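LRR receptor-like serine/threonine-protein kinase RGI3 (PDB 5HZ0) acts as a cell-surface receptor for RGF peptide hormones, which maintain the root stem cell niche, and pairs with SERK co-receptors once the peptide is bound. Local coordinates at residues 85-90 against 106-111; 432-437 against 454-459; 476-481 against 500-505. The protein carries 5 engineered substitutions. All blocks are in the same frame, centred on the assembly; numbering follows the deposited sequence.

Overall arrangement
All three contacts lie in the extracellular leucine-rich repeat solenoid, and they follow one another along the chain without overlap. Interaction 1 belongs to the N-terminal part, where strands 89-91 and 113-115 are neighbours in the stack of parallel strands. Interactions 2 and 3 lie on the other side of the chain's centre, about 76 and 78 Å from interaction 1 (centre to centre). Their own centres are about 10 Å apart and they touch directly, because 454-459 packs against both 432-437 and 476-481, so that successive coils form a continuous ladder. The peptide-recognition motifs, from Phe117 to Arg404, fall in sequence between interaction 1 and interactions 2 and 3. The contacts therefore describe packing within the solenoid on both sides of the hormone-binding region.

Interaction 1: residues 85-90 against 106-111; sequences KKLKTL and GNLSGL
Lys85 lies along residues 107-109, and Lys88 touches Gly110 by its first side-chain carbons. Lys85 holds CG anti to the backbone N (chi1 -177°) and bends at chi2, which lays the aliphatic part of the chain along the other segment: CD is 3.4 Å from Asn107 O, and CE is 3.6 Å from Ser109 CB. Lys88 points away overall and meets the turn near its root, with CG 3.3 Å from Gly110 O. The backbone of Gly110 also meets Leu87 O.

The leucines meet by their branches. Leu87 CD2 lies beside Leu108 CD1, 4.3 Å away. Leu111 sends CD1 against the 88-90 backbone, 3.7 Å from Lys88 C and 4.1 Å from Leu90 CB. Phe82 and Leu63 extend this apolar layer beyond the segments. Residues 108-111 form a type I turn whose closing backbone bond is weak.

Leu87 O and Leu111 N are 3.2 Å apart but at a poor angle for bonding; Leu111 CA makes a CA-H...O contact with the same Leu87 O. With no hydrogen bond found between the segments, this join, where one turn of the solenoid closes and the next begins, is carried mainly by leucine branches and lysine methylenes.

Interaction 2: residues 432-437 against 454-459; sequences NRLVGS and HTNSLS
Asn456 lies alongside Leu434, the two side chains pointing the same way, and this pairing is central to the contact. Both hold CG anti to their own carbonyl carbon (chi1 -75° for Asn456). In Asn456 this swings the amide toward the backbone of 432-434. Its OD1 is 3.3 Å from Leu434 N, in a hydrogen bond, and also accepts weakly from Asn432 N; OD1 is modelled too close to a neighbour, so these two bonds are less certain in detail. The ND2 end turns to Leu453 O, with a weak second link to Ile429 O. Asn432 has nearly the same conformation one coil earlier: its ND2 donates to Ile429 O and its OD1 accepts from Leu410 N.

Further along, Leu458 stands in for Leu434 in the next layer. Its CD2 comes within 4.0 Å of Leu434 CB and packs 3.6 Å from Gly436 O. On the outer side Val435 CG1 meets Ser457 CB at 3.8 Å, both side chains short and exposed.

The backbones run roughly alike, 22° apart end to end, and bond at intervals. Asn432 N gives to Thr455 O at 3.1 Å, and Ser457 N gives a weak bond to Leu434 O. Ser459 N bonds to Gly436 O almost straight (2.9 Å, 172°).

Repeated asparagines at matching positions form the asparagine ladder familiar from leucine-rich repeats. The chemistry implies a division of labour: the buried Asn456 amide binds backbone groups of its own and the preceding coil, securely through ND2 to Leu453 O and less surely through OD1, while leucines pack alongside and supply apolar contact between coils.

Interaction 3: residues 476-481 against 500-505; sequences FSDNAL and LAKNRL
Phe476 and Leu500 pack at the start of a contact on the asparagine ladder of the leucine-rich repeat solenoid, lying side by side and pointing the same way. Leu500 CD2 is 3.8 Å from Phe476 CD2 and meets the ring obliquely, an apolar contact inside the coil stack.

The next residue, Ser477, places CA and CB near Ala501 O, while its hydroxyl bonds to Asp475 in its own coil. The side chain of Ala501 is about 4 Å from a bound NAG, which puts this edge beside carbohydrate. Asp478 follows: its N gives to Ala501 O at 2.8 Å. Its side chain runs beside that of Lys502, OD1 3.3 Å from Lys502 CD, but the charged ends stop short of a salt bridge. OD2 is taken up by Thr455, one coil back.

Asn479 N donates to Lys502 O. The Asn479 amide itself faces backward, OD1 accepting from Leu458 N, and so ties the previous coil to this one. Leu481 lies alongside Asn503, and its N makes a weak bond to Asn503 OD1 at 3.1 Å; Leu481 O in turn receives a weak bond from Arg504 N.

Asn503 thus repeats the role of Asn479 one coil later. With CG anti to the carbonyl carbon (chi1 -81°), its amide reaches toward the backbone of residues 476-481, and its ND2 donates both to Leu500 O and to Phe476 O. Phe476 O is gripped from opposite faces of its plane by Asn479 ND2, at 2.7 Å, and by Asn503 ND2, at 3.2 Å, the latter bond nearly straight at 175°.

Interaction 1: residues 85-90 against 106-111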
ATOM      1  N   LYS A  85     -10.552 -43.229  19.370  1.00 44.52           N
ATOM      2  CA  LYS A  85     -11.423 -42.569  20.334  1.00 41.89           C
ATOM      3  C   LYS A  85     -10.576 -41.945  21.446  1.00 36.51           C
ATOM      4  O   LYS A  85     -11.070 -41.200  22.287  1.00 36.11           O
ATOM      5  CB  LYS A  85     -12.445 -43.589  20.875  1.00 44.53           C
ATOM      6  CG  LYS A  85     -13.490 -43.060  21.852  1.00 49.78           C
ATOM      7  CD  LYS A  85     -14.783 -42.637  21.164  1.00 55.95           C
ATOM      8  CE  LYS A  85     -15.774 -42.049  22.178  1.00 58.23           C
ATOM      9  NZ  LYS A  85     -15.867 -42.828  23.457  1.00 57.69           N
ATOM     10  N   LYS A  86      -9.286 -42.260  21.441  1.00 37.59           N
ATOM     11  CA  LYS A  86      -8.370 -41.727  22.445  1.00 42.41           C
ATOM     12  C   LYS A  86      -7.552 -40.509  22.002  1.00 39.04           C
ATOM     13  O   LYS A  86      -6.684 -40.050  22.738  1.00 41.62           O
ATOM     14  CB  LYS A  86      -7.460 -42.835  22.990  1.00 48.00           C
ATOM     15  CG  LYS A  86      -8.081 -43.605  24.149  1.00 49.41           C
ATOM     16  CD  LYS A  86      -7.465 -44.984  24.331  1.00 47.29           C
ATOM     17  CE  LYS A  86      -8.249 -45.760  25.380  1.00 44.44           C
ATOM     18  NZ  LYS A  86      -7.938 -47.219  25.396  1.00 44.26           N
ATOM     19  N   LEU A  87      -7.818 -39.997  20.803  1.00 34.11           N
ATOM     20  CA  LEU A  87      -7.033 -38.892  20.245  1.00 26.22           C
ATOM     21  C   LEU A  87      -7.375 -37.556  20.898  1.00 20.11           C
ATOM     22  O   LEU A  87      -8.530 -37.144  20.912  1.00 23.26           O
ATOM     23  CB  LEU A  87      -7.287 -38.795  18.739  1.00 24.73           C
ATOM     24  CG  LEU A  87      -6.102 -38.432  17.850  1.00 27.15           C
ATOM     25  CD1 LEU A  87      -5.050 -39.529  17.904  1.00 23.18           C
ATOM     26  CD2 LEU A  87      -6.567 -38.196  16.415  1.00 26.39           C
ATOM     27  N   LYS A  88      -6.389 -36.923  21.522  1.00 19.63           N
ATOM     28  CA  LYS A  88      -6.548 -35.550  22.001  1.00 27.98           C
ATOM     29  C   LYS A  88      -5.890 -34.490  21.107  1.00 17.87           C
ATOM     30  O   LYS A  88      -6.176 -33.300  21.200  1.00 22.14           O
ATOM     31  CB  LYS A  88      -6.069 -35.436  23.456  1.00 29.16           C
ATOM     32  CG  LYS A  88      -6.876 -36.291  24.434  1.00 34.46           C
ATOM     33  CD  LYS A  88      -6.281 -36.260  25.854  1.00 36.34           C
ATOM     34  CE  LYS A  88      -6.408 -34.885  26.525  1.00 36.98           C
ATOM     35  NZ  LYS A  88      -5.213 -34.577  27.380  1.00 34.68           N
ATOM     36  N   THR A  89      -5.020 -34.936  20.218  1.00 18.66           N
ATOM     37  CA  THR A  89      -4.388 -34.027  19.287  1.00 18.33           C
ATOM     38  C   THR A  89      -4.370 -34.685  17.935  1.00 33.07           C
ATOM     39  O   THR A  89      -3.950 -35.834  17.790  1.00 20.32           O
ATOM     40  CB  THR A  89      -2.936 -33.691  19.663  1.00 19.79           C
ATOM     41  OG1 THR A  89      -2.922 -32.945  20.874  1.00 17.41           O
ATOM     42  CG2 THR A  89      -2.278 -32.852  18.561  1.00 18.56           C
ATOM     43  N   LEU A  90      -4.856 -33.957  16.943  1.00 18.80           N
ATOM     44  CA  LEU A  90      -4.708 -34.370  15.565  1.00 21.71           C
ATOM     45  C   LEU A  90      -4.120 -33.172  14.834  1.00 23.77           C
ATOM     46  O   LEU A  90      -4.800 -32.162  14.685  1.00 18.01           O
ATOM     47  CB  LEU A  90      -6.085 -34.736  14.995  1.00 19.69           C
ATOM     48  CG  LEU A  90      -6.247 -35.081  13.507  1.00 21.78           C
ATOM     49  CD1 LEU A  90      -5.443 -36.322  13.150  1.00 21.70           C
ATOM     50  CD2 LEU A  90      -7.716 -35.265  13.150  1.00 20.31           C
ATOM     51  N   GLY A 106     -16.990 -36.042  14.646  1.00 29.97           N
ATOM     52  CA  GLY A 106     -17.721 -35.883  15.890  1.00 30.37           C
ATOM     53  C   GLY A 106     -17.531 -37.039  16.851  1.00 30.05           C
ATOM     54  O   GLY A 106     -17.888 -36.939  18.021  1.00 30.26           O
ATOM     55  N   ASN A 107     -16.968 -38.139  16.363  1.00 31.54           N
ATOM     56  CA  ASN A 107     -16.756 -39.312  17.200  1.00 36.05           C
ATOM     57  C   ASN A 107     -15.501 -39.260  18.067  1.00 38.56           C
ATOM     58  O   ASN A 107     -15.345 -40.081  18.974  1.00 41.66           O
ATOM     59  CB  ASN A 107     -16.753 -40.590  16.361  1.00 41.89           C
ATOM     60  CG  ASN A 107     -18.150 -41.126  16.107  1.00 46.20           C
ATOM     61  OD1 ASN A 107     -19.039 -41.002  16.949  1.00 46.19           O
ATOM     62  ND2 ASN A 107     -18.346 -41.731  14.940  1.00 45.46           N
ATOM     63  N   LEU A 108     -14.615 -38.295  17.830  1.00 33.39           N
ATOM     64  CA  LEU A 108     -13.409 -38.277  18.627  1.00 27.51           C
ATOM     65  C   LEU A 108     -13.765 -37.444  19.828  1.00 31.27           C
ATOM     66  O   LEU A 108     -13.572 -36.232  19.835  1.00 29.81           O
ATOM     67  CB  LEU A 108     -12.287 -37.556  17.878  1.00 20.01           C
ATOM     68  CG  LEU A 108     -11.812 -38.047  16.514  1.00 30.09           C
ATOM     69  CD1 LEU A 108     -10.695 -37.154  15.992  1.00 30.04           C
ATOM     70  CD2 LEU A 108     -11.356 -39.482  16.584  1.00 22.18           C
ATOM     71  N   SER A 109     -14.110 -38.124  20.911  1.00 37.19           N
ATOM     72  CA  SER A 109     -14.846 -37.487  21.987  1.00 32.80           C
ATOM     73  C   SER A 109     -13.899 -36.765  22.925  1.00 26.47           C
ATOM     74  O   SER A 109     -14.321 -35.958  23.749  1.00 25.85           O
ATOM     75  CB  SER A 109     -15.681 -38.526  22.744  1.00 38.19           C
ATOM     76  OG  SER A 109     -16.710 -37.907  23.495  1.00 43.67           O
ATOM     77  N   GLY A 110     -12.612 -37.066  22.809  1.00 24.78           N
ATOM     78  CA  GLY A 110     -11.630 -36.435  23.665  1.00 17.64           C
ATOM     79  C   GLY A 110     -10.712 -35.463  22.966  1.00 28.51           C
ATOM     80  O   GLY A 110      -9.766 -34.964  23.574  1.00 33.08           O
ATOM     81  N   LEU A 111     -10.988 -35.196  21.693  1.00 28.42           N
ATOM     82  CA  LEU A 111     -10.159 -34.301  20.895  1.00 23.02           C
ATOM     83  C   LEU A 111     -10.100 -32.907  21.513  1.00 18.63           C
ATOM     84  O   LEU A 111     -11.126 -32.335  21.878  1.00 16.25           O
ATOM     85  CB  LEU A 111     -10.690 -34.221  19.462  1.00 23.75           C
ATOM     86  CG  LEU A 111      -9.767 -33.579  18.423  1.00 25.26           C
ATOM     87  CD1 LEU A 111      -8.428 -34.321  18.385  1.00 17.92           C
ATOM     88  CD2 LEU A 111     -10.430 -33.534  17.022  1.00 17.30           C
TER

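Interaction 2: residues 432-437 against 454-459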
ATOM      1  N   ASN A 432       2.274  26.665  -6.298  1.00  2.46           N
ATOM      2  CA  ASN A 432       2.299  27.607  -5.206  1.00  2.51           C
ATOM      3  C   ASN A 432       2.671  28.960  -5.812  1.00  6.04           C
ATOM      4  O   ASN A 432       2.581  29.128  -7.015  1.00 11.07           O
ATOM      5  CB  ASN A 432       3.294  27.165  -4.111  1.00  2.61           C
ATOM      6  CG  ASN A 432       2.747  26.030  -3.229  1.00  7.22           C
ATOM      7  OD1 ASN A 432       1.980  26.266  -2.299  1.00  2.21           O
ATOM      8  ND2 ASN A 432       3.150  24.801  -3.523  1.00  2.36           N
ATOM      9  N   ARG A 433       2.981  29.934  -4.965  1.00  9.24           N
ATOM     10  CA  ARG A 433       3.433  31.279  -5.344  1.00  3.16           C
ATOM     11  C   ARG A 433       4.928  31.568  -5.185  1.00  3.50           C
ATOM     12  O   ARG A 433       5.299  32.730  -4.951  1.00  5.05           O
ATOM     13  CB  ARG A 433       2.623  32.345  -4.634  1.00 20.41           C
ATOM     14  CG  ARG A 433       1.181  31.988  -4.546  1.00 19.14           C
ATOM     15  CD  ARG A 433       0.456  32.208  -5.847  1.00 21.97           C
ATOM     16  NE  ARG A 433      -0.874  32.719  -5.530  1.00 33.42           N
ATOM     17  CZ  ARG A 433      -1.943  31.952  -5.350  1.00 34.86           C
ATOM     18  NH1 ARG A 433      -1.841  30.633  -5.488  1.00 35.50           N
ATOM     19  NH2 ARG A 433      -3.113  32.504  -5.044  1.00 30.88           N
ATOM     20  N   LEU A 434       5.751  30.533  -5.082  1.00  5.89           N
ATOM     21  CA  LEU A 434       7.188  30.721  -4.841  1.00  9.63           C
ATOM     22  C   LEU A 434       7.854  31.689  -5.803  1.00 13.19           C
ATOM     23  O   LEU A 434       7.534  31.723  -6.987  1.00 18.99           O
ATOM     24  CB  LEU A 434       7.921  29.398  -4.975  1.00  3.89           C
ATOM     25  CG  LEU A 434       7.407  28.254  -4.120  1.00 10.10           C
ATOM     26  CD1 LEU A 434       8.320  27.072  -4.314  1.00  6.16           C
ATOM     27  CD2 LEU A 434       7.349  28.697  -2.667  1.00  4.80           C
ATOM     28  N   VAL A 435       8.804  32.462  -5.297  1.00 14.77           N
ATOM     29  CA  VAL A 435       9.487  33.422  -6.144  1.00  4.87           C
ATOM     30  C   VAL A 435      10.993  33.282  -6.068  1.00  9.30           C
ATOM     31  O   VAL A 435      11.510  32.336  -5.477  1.00 14.93           O
ATOM     32  CB  VAL A 435       9.060  34.860  -5.824  1.00 10.23           C
ATOM     33  CG1 VAL A 435       7.596  35.094  -6.263  1.00  4.68           C
ATOM     34  CG2 VAL A 435       9.248  35.153  -4.338  1.00  5.09           C
ATOM     35  N   GLY A 436      11.687  34.219  -6.710  1.00  9.40           N
ATOM     36  CA  GLY A 436      13.133  34.218  -6.765  1.00  6.05           C
ATOM     37  C   GLY A 436      13.724  33.014  -7.464  1.00 19.87           C
ATOM     38  O   GLY A 436      13.036  32.262  -8.148  1.00 24.33           O
ATOM     39  N   SER A 437      15.027  32.853  -7.303  1.00 13.69           N
ATOM     40  CA  SER A 437      15.769  31.768  -7.922  1.00 11.60           C
ATOM     41  C   SER A 437      15.646  30.440  -7.212  1.00  6.36           C
ATOM     42  O   SER A 437      15.234  30.368  -6.052  1.00 12.87           O
ATOM     43  CB  SER A 437      17.236  32.146  -8.063  1.00  7.17           C
ATOM     44  OG  SER A 437      17.361  33.252  -8.944  1.00 26.72           O
ATOM     45  N   HIS A 454       6.952  22.832 -10.601  1.00  3.61           N
ATOM     46  CA  HIS A 454       6.102  23.437 -11.637  1.00  8.79           C
ATOM     47  C   HIS A 454       4.961  24.352 -11.149  1.00  5.86           C
ATOM     48  O   HIS A 454       4.452  24.183 -10.050  1.00  6.86           O
ATOM     49  CB  HIS A 454       5.592  22.389 -12.658  1.00  3.49           C
ATOM     50  CG  HIS A 454       4.400  21.603 -12.204  1.00  6.97           C
ATOM     51  ND1 HIS A 454       4.492  20.296 -11.766  1.00 12.72           N
ATOM     52  CD2 HIS A 454       3.086  21.917 -12.161  1.00  2.88           C
ATOM     53  CE1 HIS A 454       3.291  19.848 -11.459  1.00  4.37           C
ATOM     54  NE2 HIS A 454       2.416  20.814 -11.687  1.00  2.71           N
ATOM     55  N   THR A 455       4.587  25.333 -11.967  1.00  5.52           N
ATOM     56  CA  THR A 455       3.517  26.268 -11.612  1.00  2.98           C
ATOM     57  C   THR A 455       3.827  27.081 -10.348  1.00  4.41           C
ATOM     58  O   THR A 455       3.201  26.944  -9.295  1.00  2.81           O
ATOM     59  CB  THR A 455       2.136  25.562 -11.545  1.00 10.77           C
ATOM     60  OG1 THR A 455       1.889  24.922 -12.803  1.00  6.98           O
ATOM     61  CG2 THR A 455       1.004  26.556 -11.266  1.00  2.48           C
ATOM     62  N   ASN A 456       4.831  27.930 -10.485  1.00  3.29           N
ATOM     63  CA  ASN A 456       5.159  28.923  -9.495  1.00  3.39           C
ATOM     64  C   ASN A 456       5.633  30.139 -10.252  1.00  9.67           C
ATOM     65  O   ASN A 456       5.497  30.215 -11.469  1.00 11.13           O
ATOM     66  CB  ASN A 456       6.259  28.415  -8.566  1.00  3.55           C
ATOM     67  CG  ASN A 456       5.750  27.394  -7.573  1.00  6.82           C
ATOM     68  OD1 ASN A 456       5.070  27.745  -6.616  1.00  3.46           O
ATOM     69  ND2 ASN A 456       6.062  26.120  -7.804  1.00  3.29           N
ATOM     70  N   SER A 457       6.141  31.109  -9.517  1.00 13.99           N
ATOM     71  CA  SER A 457       6.750  32.302 -10.069  1.00  4.14           C
ATOM     72  C   SER A 457       8.271  32.263 -10.096  1.00 10.05           C
ATOM     73  O   SER A 457       8.926  33.307  -9.999  1.00  6.84           O
ATOM     74  CB  SER A 457       6.165  33.553  -9.450  1.00 14.34           C
ATOM     75  OG  SER A 457       4.797  33.612  -9.823  1.00 13.73           O
ATOM     76  N   LEU A 458       8.837  31.065 -10.025  1.00  7.59           N
ATOM     77  CA  LEU A 458      10.296  30.932 -10.018  1.00  8.31           C
ATOM     78  C   LEU A 458      10.953  31.715 -11.152  1.00 16.08           C
ATOM     79  O   LEU A 458      10.463  31.722 -12.280  1.00 27.67           O
ATOM     80  CB  LEU A 458      10.700  29.458 -10.082  1.00  4.86           C
ATOM     81  CG  LEU A 458      10.336  28.692  -8.813  1.00  4.61           C
ATOM     82  CD1 LEU A 458      10.878  27.294  -8.875  1.00  4.67           C
ATOM     83  CD2 LEU A 458      10.912  29.437  -7.634  1.00  4.78           C
ATOM     84  N   SER A 459      12.052  32.396 -10.847  1.00 22.54           N
ATOM     85  CA  SER A 459      12.661  33.291 -11.825  1.00 21.69           C
ATOM     86  C   SER A 459      14.171  33.177 -11.931  1.00 16.20           C
ATOM     87  O   SER A 459      14.811  32.409 -11.201  1.00 17.83           O
ATOM     88  CB  SER A 459      12.312  34.737 -11.501  1.00 29.62           C
ATOM     89  OG  SER A 459      12.900  35.592 -12.456  1.00 41.07           O
TER

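Interaction 3: residues 476-481 against 500-505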
ATOM      1  N   PHE A 476      10.355  21.847 -13.886  1.00  7.57           N
ATOM      2  CA  PHE A 476      10.364  23.298 -13.627  1.00  4.85           C
ATOM      3  C   PHE A 476       9.311  24.048 -14.450  1.00 12.20           C
ATOM      4  O   PHE A 476       9.331  25.273 -14.548  1.00 11.63           O
ATOM      5  CB  PHE A 476      11.758  23.908 -13.805  1.00  7.39           C
ATOM      6  CG  PHE A 476      12.806  23.324 -12.881  1.00  8.14           C
ATOM      7  CD1 PHE A 476      12.440  22.630 -11.734  1.00  7.84           C
ATOM      8  CD2 PHE A 476      14.151  23.479 -13.157  1.00  8.45           C
ATOM      9  CE1 PHE A 476      13.394  22.092 -10.895  1.00  9.76           C
ATOM     10  CE2 PHE A 476      15.108  22.943 -12.322  1.00 11.08           C
ATOM     11  CZ  PHE A 476      14.731  22.253 -11.186  1.00  9.31           C
ATOM     12  N   SER A 477       8.443  23.305 -15.114  1.00  9.42           N
ATOM     13  CA  SER A 477       7.516  23.914 -16.058  1.00 13.01           C
ATOM     14  C   SER A 477       6.595  24.940 -15.426  1.00  7.73           C
ATOM     15  O   SER A 477       6.330  24.907 -14.237  1.00  5.33           O
ATOM     16  CB  SER A 477       6.701  22.854 -16.815  1.00  4.22           C
ATOM     17  OG  SER A 477       5.933  22.067 -15.932  1.00  6.75           O
ATOM     18  N   ASP A 478       6.130  25.868 -16.253  1.00 12.45           N
ATOM     19  CA  ASP A 478       5.221  26.922 -15.827  1.00  8.38           C
ATOM     20  C   ASP A 478       5.853  27.816 -14.759  1.00  7.39           C
ATOM     21  O   ASP A 478       5.379  27.912 -13.633  1.00  5.97           O
ATOM     22  CB  ASP A 478       3.915  26.294 -15.338  1.00  3.36           C
ATOM     23  CG  ASP A 478       2.789  27.263 -15.301  1.00  5.90           C
ATOM     24  OD1 ASP A 478       2.935  28.348 -15.908  1.00 13.60           O
ATOM     25  OD2 ASP A 478       1.758  26.944 -14.666  1.00  8.12           O
ATOM     26  N   ASN A 479       6.927  28.486 -15.149  1.00  9.87           N
ATOM     27  CA  ASN A 479       7.577  29.483 -14.317  1.00  5.63           C
ATOM     28  C   ASN A 479       7.997  30.659 -15.206  1.00 16.57           C
ATOM     29  O   ASN A 479       7.583  30.756 -16.368  1.00 26.22           O
ATOM     30  CB  ASN A 479       8.793  28.894 -13.555  1.00  4.52           C
ATOM     31  CG  ASN A 479       8.390  28.048 -12.340  1.00  9.59           C
ATOM     32  OD1 ASN A 479       7.931  28.575 -11.324  1.00  5.63           O
ATOM     33  ND2 ASN A 479       8.584  26.741 -12.436  1.00  4.27           N
ATOM     34  N   ALA A 480       8.743  31.590 -14.621  1.00 12.87           N
ATOM     35  CA  ALA A 480       9.409  32.675 -15.342  1.00 10.49           C
ATOM     36  C   ALA A 480      10.924  32.502 -15.596  1.00 15.17           C
ATOM     37  O   ALA A 480      11.626  33.495 -15.787  1.00 16.85           O
ATOM     38  CB  ALA A 480       9.059  34.038 -14.770  1.00  5.12           C
ATOM     39  N   LEU A 481      11.443  31.281 -15.465  1.00  5.57           N
ATOM     40  CA  LEU A 481      12.880  31.014 -15.663  1.00 13.76           C
ATOM     41  C   LEU A 481      13.446  31.578 -16.982  1.00 15.93           C
ATOM     42  O   LEU A 481      12.776  31.567 -18.015  1.00 14.06           O
ATOM     43  CB  LEU A 481      13.163  29.503 -15.596  1.00  6.02           C
ATOM     44  CG  LEU A 481      12.916  28.759 -14.272  1.00 16.49           C
ATOM     45  CD1 LEU A 481      13.328  27.297 -14.381  1.00  5.88           C
ATOM     46  CD2 LEU A 481      13.631  29.437 -13.094  1.00  5.96           C
ATOM     47  N   LEU A 500      11.059  21.506 -18.737  1.00 13.42           N
ATOM     48  CA  LEU A 500      11.279  22.950 -18.600  1.00 13.27           C
ATOM     49  C   LEU A 500      10.201  23.840 -19.198  1.00 16.18           C
ATOM     50  O   LEU A 500      10.399  25.056 -19.341  1.00 11.94           O
ATOM     51  CB  LEU A 500      12.640  23.343 -19.142  1.00 11.73           C
ATOM     52  CG  LEU A 500      13.747  22.609 -18.398  1.00 10.68           C
ATOM     53  CD1 LEU A 500      15.038  22.887 -19.109  1.00 13.60           C
ATOM     54  CD2 LEU A 500      13.798  23.051 -16.923  1.00  6.95           C
ATOM     55  N   ALA A 501       9.108  23.219 -19.626  1.00  5.74           N
ATOM     56  CA  ALA A 501       8.130  23.853 -20.521  1.00  5.55           C
ATOM     57  C   ALA A 501       7.441  25.069 -19.923  1.00 10.05           C
ATOM     58  O   ALA A 501       7.325  25.185 -18.709  1.00  6.31           O
ATOM     59  CB  ALA A 501       7.093  22.829 -20.986  1.00  5.42           C
ATOM     60  N   LYS A 502       6.997  25.978 -20.787  1.00  7.21           N
ATOM     61  CA  LYS A 502       6.347  27.213 -20.368  1.00  4.56           C
ATOM     62  C   LYS A 502       7.231  28.069 -19.450  1.00  7.30           C
ATOM     63  O   LYS A 502       6.885  28.367 -18.302  1.00  4.40           O
ATOM     64  CB  LYS A 502       4.993  26.933 -19.715  1.00  4.05           C
ATOM     65  CG  LYS A 502       4.062  28.120 -19.788  1.00 16.39           C
ATOM     66  CD  LYS A 502       2.704  27.832 -19.183  1.00 23.31           C
ATOM     67  CE  LYS A 502       1.712  28.952 -19.538  1.00 31.94           C
ATOM     68  NZ  LYS A 502       2.290  30.326 -19.397  1.00 34.96           N
ATOM     69  N   ASN A 503       8.364  28.492 -19.995  1.00 10.62           N
ATOM     70  CA  ASN A 503       9.242  29.441 -19.338  1.00  9.55           C
ATOM     71  C   ASN A 503       9.663  30.520 -20.338  1.00 12.09           C
ATOM     72  O   ASN A 503       9.111  30.611 -21.438  1.00 15.23           O
ATOM     73  CB  ASN A 503      10.457  28.726 -18.724  1.00 12.20           C
ATOM     74  CG  ASN A 503      10.141  28.084 -17.371  1.00 14.83           C
ATOM     75  OD1 ASN A 503       9.895  28.784 -16.403  1.00  9.30           O
ATOM     76  ND2 ASN A 503      10.155  26.753 -17.307  1.00 12.45           N
ATOM     77  N   ARG A 504      10.581  31.373 -19.902  1.00  9.81           N
ATOM     78  CA  ARG A 504      11.250  32.392 -20.713  1.00  9.85           C
ATOM     79  C   ARG A 504      12.637  31.973 -21.224  1.00 12.01           C
ATOM     80  O   ARG A 504      13.480  32.839 -21.488  1.00 10.40           O
ATOM     81  CB  ARG A 504      11.309  33.730 -19.982  1.00 22.43           C
ATOM     82  CG  ARG A 504       9.944  34.343 -19.710  1.00 37.41           C
ATOM     83  CD  ARG A 504       9.383  35.070 -20.939  1.00 51.27           C
ATOM     84  NE  ARG A 504       8.682  34.195 -21.885  1.00 57.31           N
ATOM     85  CZ  ARG A 504       8.943  34.136 -23.194  1.00 57.69           C
ATOM     86  NH1 ARG A 504       9.906  34.893 -23.712  1.00 61.08           N
ATOM     87  NH2 ARG A 504       8.252  33.315 -23.986  1.00 52.31           N
ATOM     88  N   LEU A 505      12.931  30.673 -21.195  1.00  7.32           N
ATOM     89  CA  LEU A 505      14.255  30.160 -21.582  1.00 13.81           C
ATOM     90  C   LEU A 505      14.645  30.510 -23.032  1.00 18.67           C
ATOM     91  O   LEU A 505      13.780  30.692 -23.887  1.00 24.94           O
ATOM     92  CB  LEU A 505      14.342  28.645 -21.323  1.00  8.02           C
ATOM     93  CG  LEU A 505      14.313  28.212 -19.845  1.00 19.70           C
ATOM     94  CD1 LEU A 505      13.969  26.734 -19.681  1.00 16.05           C
ATOM     95  CD2 LEU A 505      15.650  28.525 -19.140  1.00 15.32           C
TER